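Local coordinates for acyltransferase (Actinoplanes teichomyceticus, PDB 4Q38), which transfers long acyl chains from acyl-CoA to the amino sugar of teicoplanin-type glycopeptides, through a GNAT-like C-terminal domain, at residues 191-196 / 210-215; 219-224 / 268-273; 246-251 / 330-335. All coordinates share one frame; numbering follows the deposited sequence. Where two conformers were deposited one is given.

The three contacts surround the place where coenzyme A and the decanoyl sugar TEC meet in the GNAT-like domain, with centres only 12 to 14 Å apart. Contacts 1 and 3 share one sheet: strands 206-211 and 246-251 are neighbours in it, and L210 N lies 2.9 Å from W248 O, a probable hydrogen bond. Contact 2 sits against both. L194 CD1 of contact 1 packs 3.8 Å from Y224 CD1, while Y224 OH comes to 4.1 Å from V335 CG1 of contact 3. Contact 1 holds the TEC ester carbonyl, contact 3 lines part of its acyl chain, and contact 2 binds the diphosphate of coenzyme A.

Contact 1 (191-196 / 210-215); sequences LGRLQF and LHVPEW. With TEC (2-amino-6-O-decanoyl-2-deoxy-beta-D-glucopyranose), chain E.
Q195 leans across H211 and P213, and each part of its side chain finds a partner on the way. CB rests 4.1 Å from H211 CB. CG, anti to the carbonyl carbon (chi1 -65°), and CD beyond it run up to the P213 ring, tip to tip with it, CD lying 3.7 Å from P213 CD. At the amide, OE1 approaches H211 CB at 3.4 Å, while NE2 stays beside P213 CB and CG. The Q195 amide stands steeply to the imidazole, their planes 78° apart. The backbones that carry these side chains form an antiparallel hairpin, strands 194-200 and 206-211, where Q195 and H211 make a hydrogen-bonded pair through Q195 N to H211 O and H211 N to Q195 O. On the other face, L210 CD1 sits 3.8 Å from both L194 CD1 and F196 CE1. Past the hairpin pair the second strand gives way to loop, and V212 N donates to the ester carbonyl oxygen OAW of TEC (2.9 Å, 162°), while V212 O accepts from the pantetheine of coenzyme A, as at the end of the GNAT strand that hydrogen-bonds to this part of the cofactor. The H211 ring is held by S197 OG, hydrogen-bonded to NE2. R193 grips P213 O end-on: NH1 at 2.9 Å and NH2 at 3.0 Å, with the oxygen in the guanidinium plane, and NH2 also binds G217 O.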
loop_
_atom_site.group_PDB
_atom_site.type_symbol
_atom_site.label_atom_id
_atom_site.label_comp_id
_atom_site.label_asym_id
_atom_site.label_seq_id
_atom_site.Cartn_x
_atom_site.Cartn_y
_atom_site.Cartn_z
ATOM N N LEU A 191 -8.535 2.943 10.506
ATOM C CA LEU A 191 -9.352 3.314 11.644
ATOM C C LEU A 191 -9.851 4.745 11.446
ATOM O O LEU A 191 -9.424 5.684 12.128
ATOM C CB LEU A 191 -8.534 3.161 12.938
ATOM C CG LEU A 191 -7.915 1.782 13.246
ATOM C CD1 LEU A 191 -7.194 1.841 14.592
ATOM C CD2 LEU A 191 -8.923 0.632 13.269
ATOM N N GLY A 192 -10.754 4.913 10.486
ATOM C CA GLY A 192 -11.221 6.257 10.121
ATOM C C GLY A 192 -10.329 6.825 9.039
ATOM O O GLY A 192 -10.055 6.134 8.053
ATOM N N ARG A 193 -9.880 8.074 9.207
ATOM C CA ARG A 193 -9.089 8.748 8.164
ATOM C C ARG A 193 -7.678 8.153 8.038
ATOM O O ARG A 193 -7.108 8.122 6.947
ATOM C CB ARG A 193 -9.013 10.268 8.423
ATOM C CG ARG A 193 -8.384 11.086 7.289
ATOM C CD ARG A 193 -9.188 10.904 6.007
ATOM N NE ARG A 193 -8.532 11.404 4.792
ATOM C CZ ARG A 193 -7.583 10.770 4.104
ATOM N NH1 ARG A 193 -7.093 9.597 4.524
ATOM N NH2 ARG A 193 -7.105 11.322 2.996
ATOM N N LEU A 194 -7.127 7.689 9.157
ATOM C CA LEU A 194 -5.757 7.151 9.178
ATOM C C LEU A 194 -5.727 5.633 9.251
ATOM O O LEU A 194 -6.670 5.008 9.738
ATOM C CB LEU A 194 -5.015 7.683 10.399
ATOM C CG LEU A 194 -5.010 9.185 10.646
ATOM C CD1 LEU A 194 -4.288 9.418 11.958
ATOM C CD2 LEU A 194 -4.327 9.896 9.482
ATOM N N GLN A 195 -4.616 5.061 8.786
ATOM C CA GLN A 195 -4.296 3.657 8.978
ATOM C C GLN A 195 -3.189 3.504 10.008
ATOM O O GLN A 195 -2.353 4.399 10.176
ATOM C CB GLN A 195 -3.766 3.054 7.683
ATOM C CG GLN A 195 -4.749 2.997 6.530
ATOM C CD GLN A 195 -4.012 2.931 5.213
ATOM O OE1 GLN A 195 -2.955 3.548 5.071
ATOM N NE2 GLN A 195 -4.550 2.180 4.251
ATOM N N PHE A 196 -3.185 2.356 10.678
ATOM C CA PHE A 196 -2.137 2.010 11.646
ATOM C C PHE A 196 -1.629 0.608 11.385
ATOM O O PHE A 196 -2.417 -0.318 11.217
ATOM C CB PHE A 196 -2.669 2.101 13.089
ATOM C CG PHE A 196 -3.085 3.487 13.491
ATOM C CD1 PHE A 196 -2.162 4.382 14.010
ATOM C CD2 PHE A 196 -4.402 3.913 13.313
ATOM C CE1 PHE A 196 -2.536 5.681 14.357
ATOM C CE2 PHE A 196 -4.785 5.203 13.665
ATOM C CZ PHE A 196 -3.850 6.093 14.175
ATOM N N LEU A 210 1.931 4.946 11.370
ATOM C CA LEU A 210 0.745 5.739 11.025
ATOM C C LEU A 210 0.834 6.029 9.534
ATOM O O LEU A 210 1.899 6.363 9.044
ATOM C CB LEU A 210 0.688 7.025 11.862
ATOM C CG LEU A 210 -0.506 7.986 11.713
ATOM C CD1 LEU A 210 -0.681 8.769 13.006
ATOM C CD2 LEU A 210 -0.340 8.937 10.531
ATOM N N HIS A 211 -0.278 5.886 8.811
ATOM C CA HIS A 211 -0.272 6.068 7.359
ATOM C C HIS A 211 -1.514 6.812 6.926
ATOM O O HIS A 211 -2.545 6.743 7.593
ATOM C CB HIS A 211 -0.193 4.718 6.638
ATOM C CG HIS A 211 0.811 3.766 7.237
ATOM N ND1 HIS A 211 2.099 3.730 6.845
ATOM C CD2 HIS A 211 0.683 2.819 8.250
ATOM C CE1 HIS A 211 2.762 2.799 7.558
ATOM N NE2 HIS A 211 1.896 2.238 8.414
ATOM N N VAL A 212 -1.416 7.527 5.809
ATOM C CA VAL A 212 -2.529 8.331 5.312
ATOM C C VAL A 212 -2.882 7.853 3.901
ATOM O O VAL A 212 -2.156 8.142 2.942
ATOM C CB VAL A 212 -2.202 9.854 5.302
ATOM C CG1 VAL A 212 -3.417 10.659 4.833
ATOM C CG2 VAL A 212 -1.753 10.336 6.682
ATOM N N PRO A 213 -3.973 7.087 3.773
ATOM C CA PRO A 213 -4.436 6.712 2.442
ATOM C C PRO A 213 -4.977 7.936 1.703
ATOM O O PRO A 213 -5.393 8.919 2.328
ATOM C CB PRO A 213 -5.556 5.704 2.716
ATOM C CG PRO A 213 -5.991 5.961 4.118
ATOM C CD PRO A 213 -4.822 6.544 4.851
ATOM N N GLU A 214 -4.948 7.890 0.383
ATOM C CA GLU A 214 -5.344 9.057 -0.392
ATOM C C GLU A 214 -6.845 9.303 -0.266
ATOM O O GLU A 214 -7.275 10.422 -0.004
ATOM C CB GLU A 214 -4.952 8.908 -1.864
ATOM C CG GLU A 214 -5.441 10.089 -2.707
ATOM C CD GLU A 214 -5.032 9.990 -4.160
ATOM O OE1 GLU A 214 -3.823 9.879 -4.438
ATOM O OE2 GLU A 214 -5.931 10.025 -5.022
ATOM N N TRP A 215 -7.637 8.248 -0.423
ATOM C CA TRP A 215 -9.096 8.392 -0.406
ATOM C C TRP A 215 -9.649 8.678 0.950
ATOM O O TRP A 215 -9.175 8.145 1.952
ATOM C CB TRP A 215 -9.754 7.147 -0.973
ATOM C CG TRP A 215 -9.680 7.073 -2.476
ATOM C CD1 TRP A 215 -9.028 7.946 -3.346
ATOM C CD2 TRP A 215 -10.263 6.043 -3.334
ATOM N NE1 TRP A 215 -9.186 7.546 -4.649
ATOM C CE2 TRP A 215 -9.909 6.405 -4.711
ATOM C CE3 TRP A 215 -11.014 4.897 -3.107
ATOM C CZ2 TRP A 215 -10.309 5.640 -5.798
ATOM C CZ3 TRP A 215 -11.409 4.131 -4.212
ATOM C CH2 TRP A 215 -11.065 4.499 -5.524
HETATM C CAV TEC E . 1.016 15.908 9.337
HETATM C CAU TEC E . 0.088 14.718 9.437
HETATM C CAT TEC E . 0.762 13.498 10.008
HETATM C CAS TEC E . 2.127 13.280 9.417
HETATM C CAR TEC E . 2.495 11.831 9.534
HETATM C CAQ TEC E . 2.434 11.247 8.170
HETATM C CAP TEC E . 2.800 9.804 8.127
HETATM C CAO TEC E . 2.284 9.289 6.826
HETATM C CAN TEC E . 3.081 8.143 6.343
HETATM C CAM TEC E . 2.412 7.452 5.184
HETATM O OAW TEC E . 1.305 7.766 4.819
HETATM O O6 TEC E . 3.212 6.578 4.549
HETATM C C6 TEC E . 2.776 5.260 4.281
HETATM C C5 TEC E . 2.658 4.982 2.762
HETATM O O5 TEC E . 3.289 3.795 2.385
HETATM C C1 TEC E . 3.405 4.033 0.955
HETATM O O1 TEC E . 4.420 3.532 0.312
HETATM C C2 TEC E . 2.111 3.599 0.326
HETATM N N2 TEC E . 2.213 3.820 -1.107
HETATM C C3 TEC E . 1.189 4.583 0.874
HETATM O O3 TEC E . 0.053 3.975 0.575
HETATM C C4 TEC E . 1.248 4.781 2.366
HETATM O O4 TEC E . 0.641 5.894 2.651
#

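Contact 2 (219-224 / 268-273); sequences LLPKAY and IIQLAR. With COA (coenzyme A), chain D.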
loop_
_atom_site.group_PDB
_atom_site.type_symbol
_atom_site.label_atom_id
_atom_site.label_comp_id
_atom_site.label_asym_id
_atom_site.label_seq_id
_atom_site.Cartn_x
_atom_site.Cartn_y
_atom_site.Cartn_z
ATOM N N LEU A 219 -7.203 15.870 5.233
ATOM C CA LEU A 219 -6.762 15.425 6.543
ATOM C C LEU A 219 -7.257 16.416 7.610
ATOM O O LEU A 219 -6.459 17.101 8.257
ATOM C CB LEU A 219 -5.232 15.324 6.552
ATOM C CG LEU A 219 -4.523 14.093 7.120
ATOM C CD1 LEU A 219 -3.118 14.468 7.561
ATOM C CD2 LEU A 219 -5.285 13.436 8.261
ATOM N N LEU A 220 -8.578 16.494 7.780
ATOM C CA LEU A 220 -9.204 17.426 8.725
ATOM C C LEU A 220 -8.779 17.102 10.161
ATOM O O LEU A 220 -8.721 15.925 10.534
ATOM C CB LEU A 220 -10.731 17.368 8.600
ATOM C CG LEU A 220 -11.422 17.781 7.284
ATOM C CD1 LEU A 220 -12.927 17.580 7.386
ATOM C CD2 LEU A 220 -11.117 19.228 6.908
ATOM N N PRO A 221 -8.433 18.135 10.959
ATOM C CA PRO A 221 -8.031 17.919 12.347
ATOM C C PRO A 221 -8.945 17.025 13.180
ATOM O O PRO A 221 -8.430 16.171 13.906
ATOM C CB PRO A 221 -7.950 19.344 12.896
ATOM C CG PRO A 221 -7.373 20.085 11.735
ATOM C CD PRO A 221 -8.052 19.491 10.512
ATOM N N LYS A 222 -10.268 17.184 13.064
ATOM C CA LYS A 222 -11.204 16.335 13.813
ATOM C C LYS A 222 -11.181 14.878 13.366
ATOM O O LYS A 222 -11.377 13.990 14.176
ATOM C CB LYS A 222 -12.651 16.841 13.729
ATOM C CG LYS A 222 -13.019 17.872 14.780
ATOM C CD LYS A 222 -13.355 19.203 14.134
ATOM C CE LYS A 222 -14.557 19.858 14.803
ATOM N NZ LYS A 222 -14.291 20.242 16.219
ATOM N N ALA A 223 -10.952 14.642 12.080
ATOM C CA ALA A 223 -10.871 13.270 11.564
ATOM C C ALA A 223 -9.550 12.624 11.998
ATOM O O ALA A 223 -9.519 11.464 12.424
ATOM C CB ALA A 223 -10.999 13.271 10.052
ATOM N N TYR A 224 -8.468 13.386 11.890
ATOM C CA TYR A 224 -7.151 12.942 12.378
ATOM C C TYR A 224 -7.207 12.583 13.879
ATOM O O TYR A 224 -6.717 11.517 14.292
ATOM C CB TYR A 224 -6.110 14.029 12.099
ATOM C CG TYR A 224 -4.767 13.869 12.808
ATOM C CD1 TYR A 224 -3.713 13.173 12.218
ATOM C CD2 TYR A 224 -4.547 14.455 14.049
ATOM C CE1 TYR A 224 -2.485 13.045 12.869
ATOM C CE2 TYR A 224 -3.329 14.334 14.702
ATOM C CZ TYR A 224 -2.302 13.629 14.114
ATOM O OH TYR A 224 -1.096 13.527 14.795
ATOM N N ILE A 268 -1.879 19.940 6.836
ATOM C CA ILE A 268 -0.520 19.425 7.059
ATOM C C ILE A 268 0.233 20.309 8.064
ATOM O O ILE A 268 0.738 19.815 9.078
ATOM C CB ILE A 268 0.248 19.258 5.727
ATOM C CG1 ILE A 268 -0.370 18.097 4.921
ATOM C CG2 ILE A 268 1.738 19.008 5.971
ATOM C CD1 ILE A 268 0.067 18.000 3.472
ATOM N N ILE A 269 0.260 21.615 7.808
ATOM C CA ILE A 269 0.969 22.542 8.693
ATOM C C ILE A 269 0.438 22.452 10.120
ATOM O O ILE A 269 1.213 22.186 11.050
ATOM C CB ILE A 269 0.952 23.996 8.155
ATOM C CG1 ILE A 269 1.563 24.050 6.747
ATOM C CG2 ILE A 269 1.708 24.938 9.098
ATOM C CD1 ILE A 269 3.036 23.689 6.674
ATOM N N GLN A 270 -0.877 22.619 10.294
ATOM C CA GLN A 270 -1.495 22.575 11.626
ATOM C C GLN A 270 -1.170 21.277 12.372
ATOM O O GLN A 270 -0.751 21.307 13.530
ATOM C CB GLN A 270 -3.018 22.737 11.535
ATOM C CG GLN A 270 -3.510 24.076 11.011
ATOM C CD GLN A 270 -4.956 24.006 10.543
ATOM O OE1 GLN A 270 -5.850 23.590 11.286
ATOM N NE2 GLN A 270 -5.192 24.413 9.302
ATOM N N LEU A 271 -1.328 20.141 11.695
ATOM C CA LEU A 271 -1.155 18.847 12.354
ATOM C C LEU A 271 0.311 18.439 12.572
ATOM O O LEU A 271 0.622 17.803 13.579
ATOM C CB LEU A 271 -1.931 17.735 11.623
ATOM C CG LEU A 271 -3.460 17.906 11.545
ATOM C CD1 LEU A 271 -4.056 16.863 10.603
ATOM C CD2 LEU A 271 -4.095 17.832 12.927
ATOM N N ALA A 272 1.202 18.800 11.647
ATOM C CA ALA A 272 2.645 18.512 11.817
ATOM C C ALA A 272 3.212 19.160 13.083
ATOM O O ALA A 272 4.220 18.699 13.627
ATOM C CB ALA A 272 3.450 18.939 10.590
ATOM N N ARG A 273 2.554 20.223 13.544
ATOM C CA ARG A 273 2.946 20.930 14.776
ATOM C C ARG A 273 2.878 20.075 16.038
ATOM O O ARG A 273 3.592 20.341 17.007
ATOM C CB ARG A 273 2.118 22.209 14.962
ATOM C CG ARG A 273 2.768 23.423 14.324
ATOM C CD ARG A 273 1.799 24.584 14.185
ATOM N NE ARG A 273 2.344 25.605 13.290
ATOM C CZ ARG A 273 1.610 26.463 12.585
ATOM N NH1 ARG A 273 0.287 26.433 12.656
ATOM N NH2 ARG A 273 2.202 27.348 11.797
HETATM N N1A COA D . -1.998 16.743 -4.334
HETATM C C2A COA D . -2.318 17.984 -4.749
HETATM N N3A COA D . -2.702 18.971 -3.919
HETATM C C4A COA D . -2.787 18.744 -2.583
HETATM C C5A COA D . -2.457 17.409 -2.053
HETATM C C6A COA D . -2.041 16.379 -3.030
HETATM N N6A COA D . -1.702 15.121 -2.652
HETATM N N7A COA D . -2.628 17.479 -0.720
HETATM C C8A COA D . -3.027 18.736 -0.418
HETATM N N9A COA D . -3.135 19.484 -1.533
HETATM C C1B COA D . -3.528 20.912 -1.604
HETATM C C2B COA D . -4.852 21.215 -0.927
HETATM O O2B COA D . -5.936 21.040 -1.834
HETATM C C3B COA D . -4.656 22.653 -0.493
HETATM O O3B COA D . -4.790 23.492 -1.642
HETATM P P3B COA D . -5.148 25.070 -1.567
HETATM O O7A COA D . -6.604 25.070 -1.214
HETATM O O8A COA D . -4.778 25.542 -2.948
HETATM O O9A COA D . -4.253 25.641 -0.493
HETATM C C4B COA D . -3.189 22.672 -0.076
HETATM O O4B COA D . -2.556 21.687 -0.895
HETATM C C5B COA D . -2.948 22.379 1.408
HETATM O O5B COA D . -3.408 21.054 1.725
HETATM P P1A COA D . -3.539 20.510 3.228
HETATM O O1A COA D . -4.762 21.062 3.908
HETATM O O2A COA D . -2.192 20.694 3.877
HETATM O O3A COA D . -3.747 18.920 2.982
HETATM P P2A COA D . -5.153 18.178 2.731
HETATM O O4A COA D . -5.763 17.815 4.059
HETATM O O5A COA D . -6.001 18.932 1.741
HETATM O O6A COA D . -4.629 16.848 1.989
HETATM C CBP COA D . -3.816 14.527 2.087
HETATM C CCP COA D . -3.772 15.933 2.678
HETATM C CDP COA D . -2.814 13.713 2.890
HETATM C CEP COA D . -5.215 13.972 2.262
HETATM C CAP COA D . -3.428 14.558 0.588
HETATM O OAP COA D . -2.166 15.206 0.427
HETATM C C9P COA D . -3.351 13.218 -0.121
HETATM O O9P COA D . -4.370 12.635 -0.449
HETATM N N8P COA D . -2.134 12.737 -0.398
HETATM C C7P COA D . -1.920 11.398 -0.920
HETATM C C6P COA D . -1.676 10.400 0.211
HETATM C C5P COA D . -0.384 10.718 0.946
HETATM O O5P COA D . 0.372 11.591 0.534
HETATM N N4P COA D . -0.150 10.011 2.055
HETATM C C3P COA D . 1.142 10.026 2.734
HETATM C C2P COA D . 2.194 9.174 2.041
HETATM S S1P COA D . 3.775 9.252 2.949
#
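The turn entering helix 221-238, which in a GNAT fold follows the cofactor-binding strand and holds the diphosphate of coenzyme A, packs through L219, P221 and Y224 against L271 of the short helix 267-272. L271 carries most of this contact. Its CG is anti to the carbonyl carbon (chi1 -61°), which directs the branch at the turn, and its two methyls divide the work. L271 CG stands over one face of the Y224 ring, and CD1 makes an off-centre CH-pi contact, 4.3 Å from the centroid; CD1 also lies against the L219 backbone, 3.4 Å from L219 O. CD2 is nearest to Y224 CD2, at 3.6 Å, and also reaches P221 CA. The side chains of Y224 and L271 lie alongside one another, running opposite ways. Q270 adds a looser contact, its OE1 coming to 3.8 Å from P221 CG, while NE2 is weakly bonded to E264 O. Both segments also reach the cofactor. L219 N donates to O4A of coenzyme A at 2.7 Å, and I268 N donates from the first turn of its helix; the start of helix 267-272 points at the diphosphate and would be expected to ease its negative charge. The I268 bond is the straighter one: N to O2A is 3.1 Å, with 164° at the hydrogen.

Contact 3 (246-251 / 330-335); sequences VAWGSS and MRTGFV. With TEC (2-amino-6-O-decanoyl-2-deoxy-beta-D-glucopyranose), chain E.
The F334 CB methylene stands over the centre of the W248 six-membered ring, 3.9 Å from its centroid, in one of the two modelled W248 conformers. F334 CG lies between the backbone N and carbonyl carbon (chi1 73°), which turns the phenyl off to one side of the indole; CB is the part that stands over it, and the ring planes meet obliquely at 47°. T332 CG2 closes against the rim of the same indole, near its plane, 3.9 Å from CE3. Further along this face, S250 OG and T332 OG1 share a hydrogen bond of 2.8 Å in which either may donate, and the M330 sulfur fits against S250 CB. The backbone frame is antiparallel: strand 246-251 lies between strand 331-336 and the parallel strand 206-211, which reaches it through the beta-alpha-beta crossover over helix 221-238. Hydrogen-bonded pairs A247-V335, G249-G333 and S251-R331 alternate with W248-F334 and S250-T332. The other face carries A247 and V335, where A247 CB meets V335 CG2 at 4.0 Å. Between A247 and S251 on this face, G249 puts up no side chain, and the TEC acyl chain lies against its bare backbone, CAP at 4.0 Å from G249 CA. S251 CB flanks this bed at 3.7 Å from CAQ, its OG being bonded to M253 N. The R331 guanidinium leaves the interface, and its NE forms a salt bridge with D279.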
loop_
_atom_site.group_PDB
_atom_site.type_symbol
_atom_site.label_atom_id
_atom_site.label_comp_id
_atom_site.label_asym_id
_atom_site.label_seq_id
_atom_site.Cartn_x
_atom_site.Cartn_y
_atom_site.Cartn_z
ATOM N N VAL A 246 3.248 4.649 21.201
ATOM C CA VAL A 246 3.642 5.738 20.304
ATOM C C VAL A 246 3.314 5.396 18.838
ATOM O O VAL A 246 3.443 4.239 18.446
ATOM C CB VAL A 246 5.172 5.971 20.420
ATOM C CG1 VAL A 246 5.644 7.059 19.477
ATOM C CG2 VAL A 246 5.577 6.299 21.858
ATOM N N ALA A 247 2.947 6.400 18.042
ATOM C CA ALA A 247 2.808 6.244 16.606
ATOM C C ALA A 247 3.999 6.912 15.951
ATOM O O ALA A 247 4.395 8.018 16.347
ATOM C CB ALA A 247 1.508 6.870 16.104
ATOM N N TRP A 248 4.561 6.230 14.952
ATOM C CA TRP A 248 5.648 6.795 14.176
ATOM C C TRP A 248 5.201 7.038 12.767
ATOM O O TRP A 248 4.408 6.279 12.205
ATOM C CB TRP A 248 6.867 5.885 14.211
ATOM C CG TRP A 248 7.576 5.881 15.548
ATOM C CD1 TRP A 248 7.223 5.173 16.697
ATOM C CD2 TRP A 248 8.787 6.622 15.918
ATOM N NE1 TRP A 248 8.110 5.416 17.718
ATOM C CE2 TRP A 248 9.067 6.285 17.317
ATOM C CE3 TRP A 248 9.630 7.506 15.259
ATOM C CZ2 TRP A 248 10.154 6.808 17.995
ATOM C CZ3 TRP A 248 10.719 8.027 15.955
ATOM C CH2 TRP A 248 10.973 7.687 17.291
ATOM N N GLY A 249 5.693 8.124 12.190
ATOM C CA GLY A 249 5.401 8.436 10.794
ATOM C C GLY A 249 6.667 8.835 10.066
ATOM O O GLY A 249 7.520 9.510 10.642
ATOM N N SER A 250 6.813 8.386 8.817
ATOM C CA SER A 250 7.859 8.891 7.921
ATOM C C SER A 250 7.162 9.376 6.656
ATOM O O SER A 250 6.427 8.615 6.026
ATOM C CB SER A 250 8.880 7.810 7.555
ATOM O OG SER A 250 9.522 7.287 8.699
ATOM N N SER A 251 7.359 10.640 6.293
ATOM C CA SER A 251 6.592 11.206 5.192
ATOM C C SER A 251 7.173 12.505 4.662
ATOM O O SER A 251 7.792 13.273 5.398
ATOM C CB SER A 251 5.144 11.462 5.630
ATOM O OG SER A 251 4.352 11.905 4.539
ATOM N N MET A 330 11.989 13.395 3.099
ATOM C CA MET A 330 11.163 12.612 4.008
ATOM C C MET A 330 11.655 12.863 5.422
ATOM O O MET A 330 12.857 12.824 5.676
ATOM C CB MET A 330 11.280 11.120 3.700
ATOM C CG MET A 330 10.328 10.254 4.517
ATOM S SD MET A 330 10.606 8.481 4.299
ATOM C CE MET A 330 12.060 8.237 5.323
ATOM N N ARG A 331 10.741 13.134 6.342
ATOM C CA ARG A 331 11.143 13.289 7.739
ATOM C C ARG A 331 10.392 12.277 8.586
ATOM O O ARG A 331 9.321 11.804 8.197
ATOM C CB ARG A 331 10.913 14.720 8.240
ATOM C CG ARG A 331 11.686 15.804 7.480
ATOM C CD ARG A 331 13.205 15.675 7.592
ATOM N NE ARG A 331 13.696 15.709 8.973
ATOM C CZ ARG A 331 13.964 16.820 9.659
ATOM N NH1 ARG A 331 13.795 18.018 9.110
ATOM N NH2 ARG A 331 14.397 16.728 10.904
ATOM N N THR A 332 10.977 11.942 9.731
ATOM C CA THR A 332 10.449 10.924 10.614
ATOM C C THR A 332 10.192 11.532 11.986
ATOM O O THR A 332 10.998 12.314 12.489
ATOM C CB THR A 332 11.434 9.740 10.716
ATOM O OG1 THR A 332 11.481 9.071 9.455
ATOM C CG2 THR A 332 11.016 8.739 11.782
ATOM N N GLY A 333 9.056 11.182 12.574
ATOM C CA GLY A 333 8.708 11.676 13.888
ATOM C C GLY A 333 7.713 10.772 14.570
ATOM O O GLY A 333 7.322 9.733 14.024
ATOM N N PHE A 334 7.303 11.179 15.768
ATOM C CA PHE A 334 6.344 10.424 16.560
ATOM C C PHE A 334 5.317 11.330 17.226
ATOM O O PHE A 334 5.536 12.539 17.388
ATOM C CB PHE A 334 7.058 9.586 17.633
ATOM C CG PHE A 334 7.606 10.406 18.785
ATOM C CD1 PHE A 334 6.812 10.705 19.894
ATOM C CD2 PHE A 334 8.912 10.881 18.758
ATOM C CE1 PHE A 334 7.315 11.461 20.951
ATOM C CE2 PHE A 334 9.425 11.634 19.819
ATOM C CZ PHE A 334 8.622 11.926 20.914
ATOM N N VAL A 335 4.197 10.716 17.602
ATOM C CA VAL A 335 3.217 11.309 18.500
ATOM C C VAL A 335 2.804 10.225 19.488
ATOM O O VAL A 335 2.630 9.069 19.112
ATOM C CB VAL A 335 1.970 11.863 17.752
ATOM C CG1 VAL A 335 2.307 13.146 17.005
ATOM C CG2 VAL A 335 1.383 10.835 16.787
HETATM C CAV TEC E . 1.016 15.908 9.337
HETATM C CAU TEC E . 0.088 14.718 9.437
HETATM C CAT TEC E . 0.762 13.498 10.008
HETATM C CAS TEC E . 2.127 13.280 9.417
HETATM C CAR TEC E . 2.495 11.831 9.534
HETATM C CAQ TEC E . 2.434 11.247 8.170
HETATM C CAP TEC E . 2.800 9.804 8.127
HETATM C CAO TEC E . 2.284 9.289 6.826
HETATM C CAN TEC E . 3.081 8.143 6.343
HETATM C CAM TEC E . 2.412 7.452 5.184
HETATM O OAW TEC E . 1.305 7.766 4.819
HETATM O O6 TEC E . 3.212 6.578 4.549
HETATM C C6 TEC E . 2.776 5.260 4.281
HETATM C C5 TEC E . 2.658 4.982 2.762
HETATM O O5 TEC E . 3.289 3.795 2.385
HETATM C C1 TEC E . 3.405 4.033 0.955
HETATM O O1 TEC E . 4.420 3.532 0.312
HETATM C C2 TEC E . 2.111 3.599 0.326
HETATM N N2 TEC E . 2.213 3.820 -1.107
HETATM C C3 TEC E . 1.189 4.583 0.874
HETATM O O3 TEC E . 0.053 3.975 0.575
HETATM C C4 TEC E . 1.248 4.781 2.366
HETATM O O4 TEC E . 0.641 5.894 2.651
#